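Local coordinates for glycosyl hydrolases family 2, sugar binding domain protein (Bacteroides uniformis str. 3978 T3 ii, PDB 6D1P) that is a gut bacterial beta-glucuronidase, probably hydrolysing O-glycosidic bonds as other members of glycoside hydrolase family 2 do, at residues Q351-N359 against Y610-S618; T118-I127 against W137-F148. All coordinates share one frame; numbering follows the deposited sequence.

Along the chain from the N terminus, interaction 2 comes first. Its segments, 118-127 and 137-148, are ten residues apart, so it closes a short loop within the N-terminal sugar-binding domain. There it joins the two facing sheets of a beta-sandwich and lays helix 142-149 on one of them. Interaction 1 opens only later, at 351-359, and closes at 610-618. It spans most of the TIM barrel domain and brings the first helix of that region, 343-356, against the late helix 609-617. The two contacts follow in series and neither nest nor cross. The centres of interaction 1 and interaction 2 are about 46 Å apart, on opposite sides of the chain's centre.

Interaction 1: Q351-N359 against Y610-S618; sequences QQIKEMGAN and YYVFQSYWS
M356 lies across Y610, with its CG over one face of the tyrosine ring, 4.1 Å from the ring centroid. This is a CH-pi contact. M356 CG is anti to the backbone N (chi1 -169°), which carries the chain over the ring. M356 SD then lies oblique to the rings of both Y610 and F613, a Met-aromatic contact with each. M356 and F613 run side by side and point the same way, with M356 CG 3.8 Å from F613 CB.

At its edge, near the ring plane, the Y610 ring meets Q352 O. Y610 OH donates to this backbone O of Q352 at 2.6 Å, in the carbonyl plane and on a lone pair. A water also donates to Y610 OH and to E355 OE1. The amide of Q352 turns elsewhere, and its NE2 bonds to G604 O.

Q614 reaches over with an extended chain. Its NE2 meets E355 O at 2.9 Å in a nearly straight bond (176°), from above the carbonyl plane. A second water donates to E355 O and is hydrogen-bonded to S618 OG, which also bonds to the backbone N of K620.

G357 closes helix 343-356 with a Schellman motif. A CB at G357 would clash with W617 C and S618 N. At these backbone angles it would also be jammed against M356 O, so glycine is called for. W617 CB sits 3.3 Å from G357 O, and the indole runs on past A358, with W617 CZ3 4.0 Å from A358 CB.

Carbonyls of Q352 and E355, near the C-terminal end of helix 343-356, thus take side-chain bonds that fix the Y610 hydroxyl and the Q614 amide beside the apolar packing of M356, F613 and W617.

Interaction 2: T118-I127 against W137-F148; sequences TEVYVYTTRI and WKADITEAVEAF
In the beta-sandwich of the N-terminal sugar-binding domain, the hairpin 117-131 of one sheet is covered by edge strand 137-140 of the facing sheet and, further on, by I141 and helix 142-149. V122 sets its CB 3.9 Å from A144 CB, and V122 CG2 meets I141 CB at 3.8 Å. I127, from the neighbouring strand of the hairpin, reaches the same alanine: I127 CD1 is 3.6 Å from A144 CB. I127 CG2, the branch anti to the backbone N, lies 3.8 Å from A139 CB.

At the other end W137 meets the 117-122 strand with the edge of its indole. T118 CG2 comes to W137 CH2 at 3.5 Å, near the ring plane, and V120 CG2 touches the same edge. H130 and F111 stack with this indole.

Strand 117-122 belongs to a six-stranded antiparallel sheet and 137-140 to a four-stranded one. The short segments run at 24° with axes 9.0 Å apart, as facing layers of a sandwich do. Strand 137-140 leads into helix 142-149 through an Asx turn, in which D140 OD1 accepts from T142 N. D140 OD2 forms a salt bridge with R106.

A type II' turn, V122 to T125, carries Y123. One face of its ring takes F148 CE1, 3.8 Å from Y123 CG, and the planes stand at 45°. T124 CG2 lies over the opposite face. Replacing Y123 with an alanine would probably open a gap beside F148 and strip T124 CG2 of the ring beneath it. F148 also packs on I162 and P163 of the larger sheet.

Interaction 1: Q351-N359 against Y610-S618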
# COMPACT_ATOMS: atom_id res chain seq x y z
N GLN A 351 14.79 16.68 -27.07
CA GLN A 351 15.71 16.55 -28.20
C GLN A 351 15.34 15.37 -29.09
O GLN A 351 15.37 15.49 -30.32
CB GLN A 351 17.16 16.41 -27.71
CG GLN A 351 17.95 17.71 -27.74
CD GLN A 351 19.35 17.57 -27.17
OE1 GLN A 351 20.16 16.74 -27.63
NE2 GLN A 351 19.67 18.39 -26.15
N GLN A 352 14.99 14.24 -28.49
CA GLN A 352 14.62 13.08 -29.29
C GLN A 352 13.41 13.39 -30.17
O GLN A 352 13.33 12.93 -31.32
CB GLN A 352 14.31 11.90 -28.36
CG GLN A 352 14.61 10.52 -28.94
CD GLN A 352 14.29 9.40 -27.92
OE1 GLN A 352 13.60 9.65 -26.93
NE2 GLN A 352 14.77 8.19 -28.18
N ILE A 353 12.48 14.18 -29.64
CA ILE A 353 11.29 14.57 -30.40
C ILE A 353 11.68 15.52 -31.53
O ILE A 353 11.32 15.30 -32.69
CB ILE A 353 10.26 15.21 -29.45
CG1 ILE A 353 9.77 14.17 -28.44
CG2 ILE A 353 9.11 15.84 -30.23
CD1 ILE A 353 8.71 14.65 -27.49
N LYS A 354 12.41 16.59 -31.19
CA LYS A 354 12.89 17.53 -32.20
C LYS A 354 13.64 16.81 -33.32
O LYS A 354 13.38 17.06 -34.50
CB LYS A 354 13.79 18.58 -31.55
CG LYS A 354 14.34 19.59 -32.55
CD LYS A 354 13.26 20.52 -33.05
CE LYS A 354 13.81 21.47 -34.12
NZ LYS A 354 12.85 22.60 -34.35
N GLU A 355 14.52 15.87 -32.96
CA GLU A 355 15.27 15.11 -33.96
C GLU A 355 14.39 14.19 -34.79
O GLU A 355 14.84 13.73 -35.84
CB GLU A 355 16.34 14.27 -33.27
CG GLU A 355 17.43 15.12 -32.70
CD GLU A 355 18.32 14.39 -31.73
OE1 GLU A 355 18.24 13.14 -31.68
OE2 GLU A 355 19.08 15.08 -31.01
N MET A 356 13.19 13.86 -34.31
CA MET A 356 12.26 13.08 -35.11
C MET A 356 11.64 13.93 -36.22
O MET A 356 11.12 13.39 -37.19
CB MET A 356 11.17 12.48 -34.22
CG MET A 356 10.28 11.43 -34.89
SD MET A 356 8.88 10.91 -33.83
CE MET A 356 8.21 12.52 -33.40
N GLY A 357 11.73 15.25 -36.10
CA GLY A 357 11.23 16.13 -37.13
C GLY A 357 9.87 16.71 -36.85
O GLY A 357 9.31 17.36 -37.73
N ALA A 358 9.32 16.46 -35.66
CA ALA A 358 8.11 17.13 -35.22
C ALA A 358 8.35 18.62 -35.09
O ALA A 358 9.46 19.07 -34.83
CB ALA A 358 7.64 16.58 -33.86
N ASN A 359 7.28 19.39 -35.26
CA ASN A 359 7.35 20.82 -34.99
C ASN A 359 6.25 21.27 -34.04
O ASN A 359 6.10 22.47 -33.81
CB ASN A 359 7.31 21.64 -36.30
CG ASN A 359 6.03 21.41 -37.13
OD1 ASN A 359 5.03 20.87 -36.66
ND2 ASN A 359 6.07 21.85 -38.38
N TYR A 610 9.62 5.03 -34.88
CA TYR A 610 10.24 6.35 -34.71
C TYR A 610 10.93 6.80 -36.01
O TYR A 610 10.97 8.00 -36.30
CB TYR A 610 11.23 6.31 -33.54
CG TYR A 610 12.06 7.59 -33.35
CD1 TYR A 610 13.29 7.76 -34.01
CD2 TYR A 610 11.63 8.60 -32.49
CE1 TYR A 610 14.06 8.93 -33.82
CE2 TYR A 610 12.39 9.77 -32.30
CZ TYR A 610 13.60 9.92 -32.98
OH TYR A 610 14.36 11.07 -32.79
N TYR A 611 11.46 5.85 -36.79
CA TYR A 611 12.19 6.17 -38.02
C TYR A 611 11.25 6.39 -39.19
O TYR A 611 11.60 7.11 -40.14
CB TYR A 611 13.18 5.04 -38.34
CG TYR A 611 14.11 4.82 -37.16
CD1 TYR A 611 15.13 5.72 -36.90
CD2 TYR A 611 13.91 3.77 -36.26
CE1 TYR A 611 15.96 5.58 -35.82
CE2 TYR A 611 14.75 3.62 -35.15
CZ TYR A 611 15.76 4.54 -34.94
OH TYR A 611 16.62 4.46 -33.88
N VAL A 612 10.06 5.77 -39.16
CA VAL A 612 9.06 6.10 -40.16
C VAL A 612 8.75 7.59 -40.11
O VAL A 612 8.82 8.28 -41.13
CB VAL A 612 7.80 5.26 -39.96
CG1 VAL A 612 6.74 5.69 -40.94
CG2 VAL A 612 8.14 3.78 -40.13
N PHE A 613 8.48 8.11 -38.91
CA PHE A 613 8.25 9.55 -38.77
C PHE A 613 9.48 10.34 -39.15
O PHE A 613 9.38 11.38 -39.83
CB PHE A 613 7.82 9.91 -37.34
CG PHE A 613 6.36 9.66 -37.05
CD1 PHE A 613 5.39 10.56 -37.47
CD2 PHE A 613 5.95 8.51 -36.39
CE1 PHE A 613 4.06 10.33 -37.25
CE2 PHE A 613 4.60 8.27 -36.15
CZ PHE A 613 3.65 9.18 -36.58
N GLN A 614 10.66 9.89 -38.71
CA GLN A 614 11.87 10.66 -38.95
C GLN A 614 12.15 10.77 -40.44
O GLN A 614 12.49 11.84 -40.95
CB GLN A 614 13.06 10.04 -38.22
CG GLN A 614 14.31 10.92 -38.18
CD GLN A 614 15.42 10.30 -37.32
OE1 GLN A 614 15.81 9.15 -37.52
NE2 GLN A 614 15.90 11.07 -36.33
N SER A 615 11.94 9.67 -41.17
CA SER A 615 12.21 9.66 -42.60
C SER A 615 11.30 10.63 -43.35
O SER A 615 11.67 11.09 -44.43
CB SER A 615 12.04 8.25 -43.15
OG SER A 615 10.70 7.86 -43.12
N TYR A 616 10.12 10.95 -42.80
CA TYR A 616 9.19 11.88 -43.44
C TYR A 616 9.36 13.31 -42.97
O TYR A 616 9.08 14.24 -43.72
CB TYR A 616 7.75 11.45 -43.16
CG TYR A 616 7.12 10.47 -44.13
CD1 TYR A 616 6.45 10.93 -45.26
CD2 TYR A 616 7.15 9.10 -43.90
CE1 TYR A 616 5.85 10.05 -46.15
CE2 TYR A 616 6.55 8.21 -44.79
CZ TYR A 616 5.90 8.70 -45.91
OH TYR A 616 5.28 7.84 -46.81
N TRP A 617 9.82 13.51 -41.74
CA TRP A 617 9.75 14.83 -41.13
C TRP A 617 11.10 15.48 -40.92
O TRP A 617 11.18 16.72 -40.91
CB TRP A 617 9.05 14.74 -39.76
CG TRP A 617 7.57 14.54 -39.84
CD1 TRP A 617 6.80 14.45 -40.97
CD2 TRP A 617 6.67 14.44 -38.73
NE1 TRP A 617 5.48 14.29 -40.64
CE2 TRP A 617 5.36 14.28 -39.27
CE3 TRP A 617 6.83 14.47 -37.34
CZ2 TRP A 617 4.24 14.14 -38.46
CZ3 TRP A 617 5.69 14.32 -36.53
CH2 TRP A 617 4.42 14.16 -37.09
N SER A 618 12.14 14.70 -40.71
CA SER A 618 13.45 15.25 -40.39
C SER A 618 14.12 15.77 -41.66
O SER A 618 14.04 15.15 -42.72
CB SER A 618 14.33 14.20 -39.74
OG SER A 618 15.55 14.78 -39.33
O HOH W 1 17.34 14.60 -37.26
O HOH W 2 17.27 10.55 -31.98

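Interaction 2: T118-I127 against W137-F148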
# COMPACT_ATOMS: atom_id res chain seq x y z
N THR A 118 -2.09 19.16 -1.80
CA THR A 118 -0.83 19.35 -1.08
C THR A 118 -1.04 20.31 0.09
O THR A 118 -1.79 21.28 -0.02
CB THR A 118 0.27 19.89 -2.02
OG1 THR A 118 0.44 19.00 -3.14
CG2 THR A 118 1.59 20.02 -1.30
N GLU A 119 -0.39 20.01 1.21
CA GLU A 119 -0.42 20.86 2.40
C GLU A 119 1.00 21.07 2.92
O GLU A 119 1.79 20.13 3.00
CB GLU A 119 -1.28 20.25 3.51
CG GLU A 119 -2.73 20.02 3.14
CD GLU A 119 -3.52 19.32 4.26
OE1 GLU A 119 -2.94 19.02 5.32
OE2 GLU A 119 -4.74 19.06 4.07
N VAL A 120 1.31 22.32 3.28
CA VAL A 120 2.67 22.73 3.63
C VAL A 120 2.71 23.17 5.09
O VAL A 120 1.90 23.99 5.52
CB VAL A 120 3.14 23.88 2.72
CG1 VAL A 120 4.61 24.12 2.93
CG2 VAL A 120 2.85 23.54 1.29
N TYR A 121 3.68 22.65 5.84
CA TYR A 121 3.81 22.94 7.26
C TYR A 121 5.22 23.42 7.58
O TYR A 121 6.19 22.82 7.13
CB TYR A 121 3.50 21.71 8.11
CG TYR A 121 2.09 21.19 8.00
CD1 TYR A 121 1.69 20.41 6.91
CD2 TYR A 121 1.17 21.44 9.00
CE1 TYR A 121 0.40 19.92 6.83
CE2 TYR A 121 -0.13 20.96 8.92
CZ TYR A 121 -0.51 20.20 7.84
OH TYR A 121 -1.81 19.73 7.79
N VAL A 122 5.31 24.51 8.33
CA VAL A 122 6.51 24.88 9.08
C VAL A 122 6.29 24.41 10.52
O VAL A 122 5.34 24.85 11.18
CB VAL A 122 6.76 26.39 9.03
CG1 VAL A 122 7.83 26.79 10.06
CG2 VAL A 122 7.14 26.85 7.63
N TYR A 123 7.16 23.53 11.00
CA TYR A 123 6.93 22.88 12.28
C TYR A 123 5.47 22.42 12.39
O TYR A 123 5.02 21.65 11.54
CB TYR A 123 7.32 23.81 13.43
CG TYR A 123 7.41 23.12 14.78
CD1 TYR A 123 6.80 23.68 15.90
CD2 TYR A 123 8.07 21.91 14.93
CE1 TYR A 123 6.85 23.05 17.14
CE2 TYR A 123 8.14 21.28 16.16
CZ TYR A 123 7.52 21.86 17.27
OH TYR A 123 7.57 21.24 18.50
N THR A 124 4.70 22.90 13.37
CA THR A 124 3.35 22.41 13.57
C THR A 124 2.29 23.35 13.01
O THR A 124 1.11 23.22 13.38
CB THR A 124 3.07 22.18 15.05
OG1 THR A 124 3.09 23.44 15.73
CG2 THR A 124 4.12 21.27 15.64
N THR A 125 2.67 24.27 12.15
CA THR A 125 1.77 25.29 11.64
C THR A 125 1.57 25.07 10.15
O THR A 125 2.54 25.04 9.38
CB THR A 125 2.36 26.68 11.90
OG1 THR A 125 2.65 26.81 13.30
CG2 THR A 125 1.37 27.77 11.49
N ARG A 126 0.31 24.93 9.72
CA ARG A 126 0.04 24.80 8.30
C ARG A 126 0.15 26.16 7.62
O ARG A 126 -0.35 27.17 8.14
CB ARG A 126 -1.35 24.21 8.06
CG ARG A 126 -1.75 24.26 6.60
CD ARG A 126 -2.34 22.95 6.10
NE ARG A 126 -3.61 22.63 6.72
CZ ARG A 126 -4.75 23.24 6.44
NH1 ARG A 126 -5.86 22.88 7.08
NH2 ARG A 126 -4.79 24.23 5.55
N ILE A 127 0.83 26.20 6.48
CA ILE A 127 1.12 27.44 5.77
C ILE A 127 0.13 27.69 4.65
O ILE A 127 -0.45 28.77 4.55
CB ILE A 127 2.56 27.39 5.20
CG1 ILE A 127 3.57 27.04 6.31
CG2 ILE A 127 2.89 28.68 4.43
CD1 ILE A 127 3.41 27.86 7.59
N TRP A 137 2.51 26.97 -7.88
CA TRP A 137 1.96 27.69 -6.74
C TRP A 137 3.09 27.82 -5.72
O TRP A 137 4.13 27.18 -5.85
CB TRP A 137 0.74 26.95 -6.17
CG TRP A 137 1.04 25.50 -5.82
CD1 TRP A 137 1.17 24.45 -6.69
CD2 TRP A 137 1.23 24.96 -4.51
NE1 TRP A 137 1.45 23.30 -6.00
CE2 TRP A 137 1.49 23.58 -4.66
CE3 TRP A 137 1.23 25.51 -3.23
CZ2 TRP A 137 1.75 22.75 -3.58
CZ3 TRP A 137 1.48 24.67 -2.14
CH2 TRP A 137 1.75 23.31 -2.33
N LYS A 138 2.87 28.66 -4.71
CA LYS A 138 3.89 28.88 -3.70
C LYS A 138 3.26 28.96 -2.32
O LYS A 138 2.05 29.12 -2.16
CB LYS A 138 4.71 30.14 -4.00
CG LYS A 138 3.92 31.44 -3.93
CD LYS A 138 4.84 32.63 -4.22
CE LYS A 138 4.04 33.90 -4.39
NZ LYS A 138 3.15 34.10 -3.22
N ALA A 139 4.12 28.86 -1.30
CA ALA A 139 3.73 29.01 0.09
C ALA A 139 4.70 29.98 0.75
O ALA A 139 5.92 29.76 0.74
CB ALA A 139 3.75 27.66 0.83
N ASP A 140 4.16 31.06 1.30
CA ASP A 140 4.97 32.10 1.92
C ASP A 140 5.21 31.72 3.38
O ASP A 140 4.30 31.81 4.21
CB ASP A 140 4.28 33.46 1.80
CG ASP A 140 5.23 34.63 2.07
OD1 ASP A 140 5.91 34.61 3.11
OD2 ASP A 140 5.29 35.57 1.23
N ILE A 141 6.43 31.28 3.69
CA ILE A 141 6.72 30.78 5.04
C ILE A 141 7.38 31.84 5.90
O ILE A 141 7.86 31.53 7.01
CB ILE A 141 7.57 29.51 4.98
CG1 ILE A 141 8.94 29.84 4.40
CG2 ILE A 141 6.88 28.45 4.14
CD1 ILE A 141 9.87 28.68 4.40
N THR A 142 7.38 33.09 5.45
CA THR A 142 8.18 34.14 6.08
C THR A 142 7.80 34.34 7.55
O THR A 142 8.66 34.33 8.43
CB THR A 142 8.02 35.45 5.29
OG1 THR A 142 8.51 35.26 3.96
CG2 THR A 142 8.79 36.58 5.94
N GLU A 143 6.51 34.50 7.82
CA GLU A 143 6.10 34.79 9.19
C GLU A 143 6.23 33.57 10.09
O GLU A 143 6.55 33.72 11.28
CB GLU A 143 4.67 35.34 9.20
CG GLU A 143 4.64 36.85 9.02
CD GLU A 143 5.73 37.54 9.84
OE1 GLU A 143 6.78 37.93 9.26
OE2 GLU A 143 5.54 37.68 11.08
N ALA A 144 6.03 32.37 9.56
CA ALA A 144 6.13 31.18 10.39
C ALA A 144 7.58 30.85 10.73
O ALA A 144 7.86 30.35 11.83
CB ALA A 144 5.46 29.99 9.70
N VAL A 145 8.51 31.13 9.81
CA VAL A 145 9.92 30.96 10.13
C VAL A 145 10.31 31.89 11.26
O VAL A 145 11.00 31.50 12.21
CB VAL A 145 10.79 31.20 8.88
CG1 VAL A 145 12.24 31.33 9.30
CG2 VAL A 145 10.66 30.05 7.89
N GLU A 146 9.86 33.14 11.18
CA GLU A 146 10.12 34.11 12.23
C GLU A 146 9.56 33.61 13.55
O GLU A 146 10.32 33.32 14.48
CB GLU A 146 9.52 35.47 11.85
CG GLU A 146 9.75 36.56 12.89
CD GLU A 146 11.21 36.69 13.30
OE1 GLU A 146 12.09 36.67 12.40
OE2 GLU A 146 11.48 36.80 14.52
N ALA A 147 8.23 33.48 13.65
CA ALA A 147 7.61 33.06 14.90
C ALA A 147 8.22 31.77 15.43
O ALA A 147 8.17 31.52 16.63
CB ALA A 147 6.10 32.88 14.75
N PHE A 148 8.80 30.95 14.55
CA PHE A 148 9.45 29.74 15.02
C PHE A 148 10.84 30.02 15.57
O PHE A 148 11.25 29.42 16.57
CB PHE A 148 9.51 28.71 13.90
CG PHE A 148 10.26 27.48 14.27
CD1 PHE A 148 9.67 26.52 15.08
CD2 PHE A 148 11.55 27.26 13.80
CE1 PHE A 148 10.36 25.37 15.43
CE2 PHE A 148 12.24 26.11 14.14
CZ PHE A 148 11.64 25.17 14.96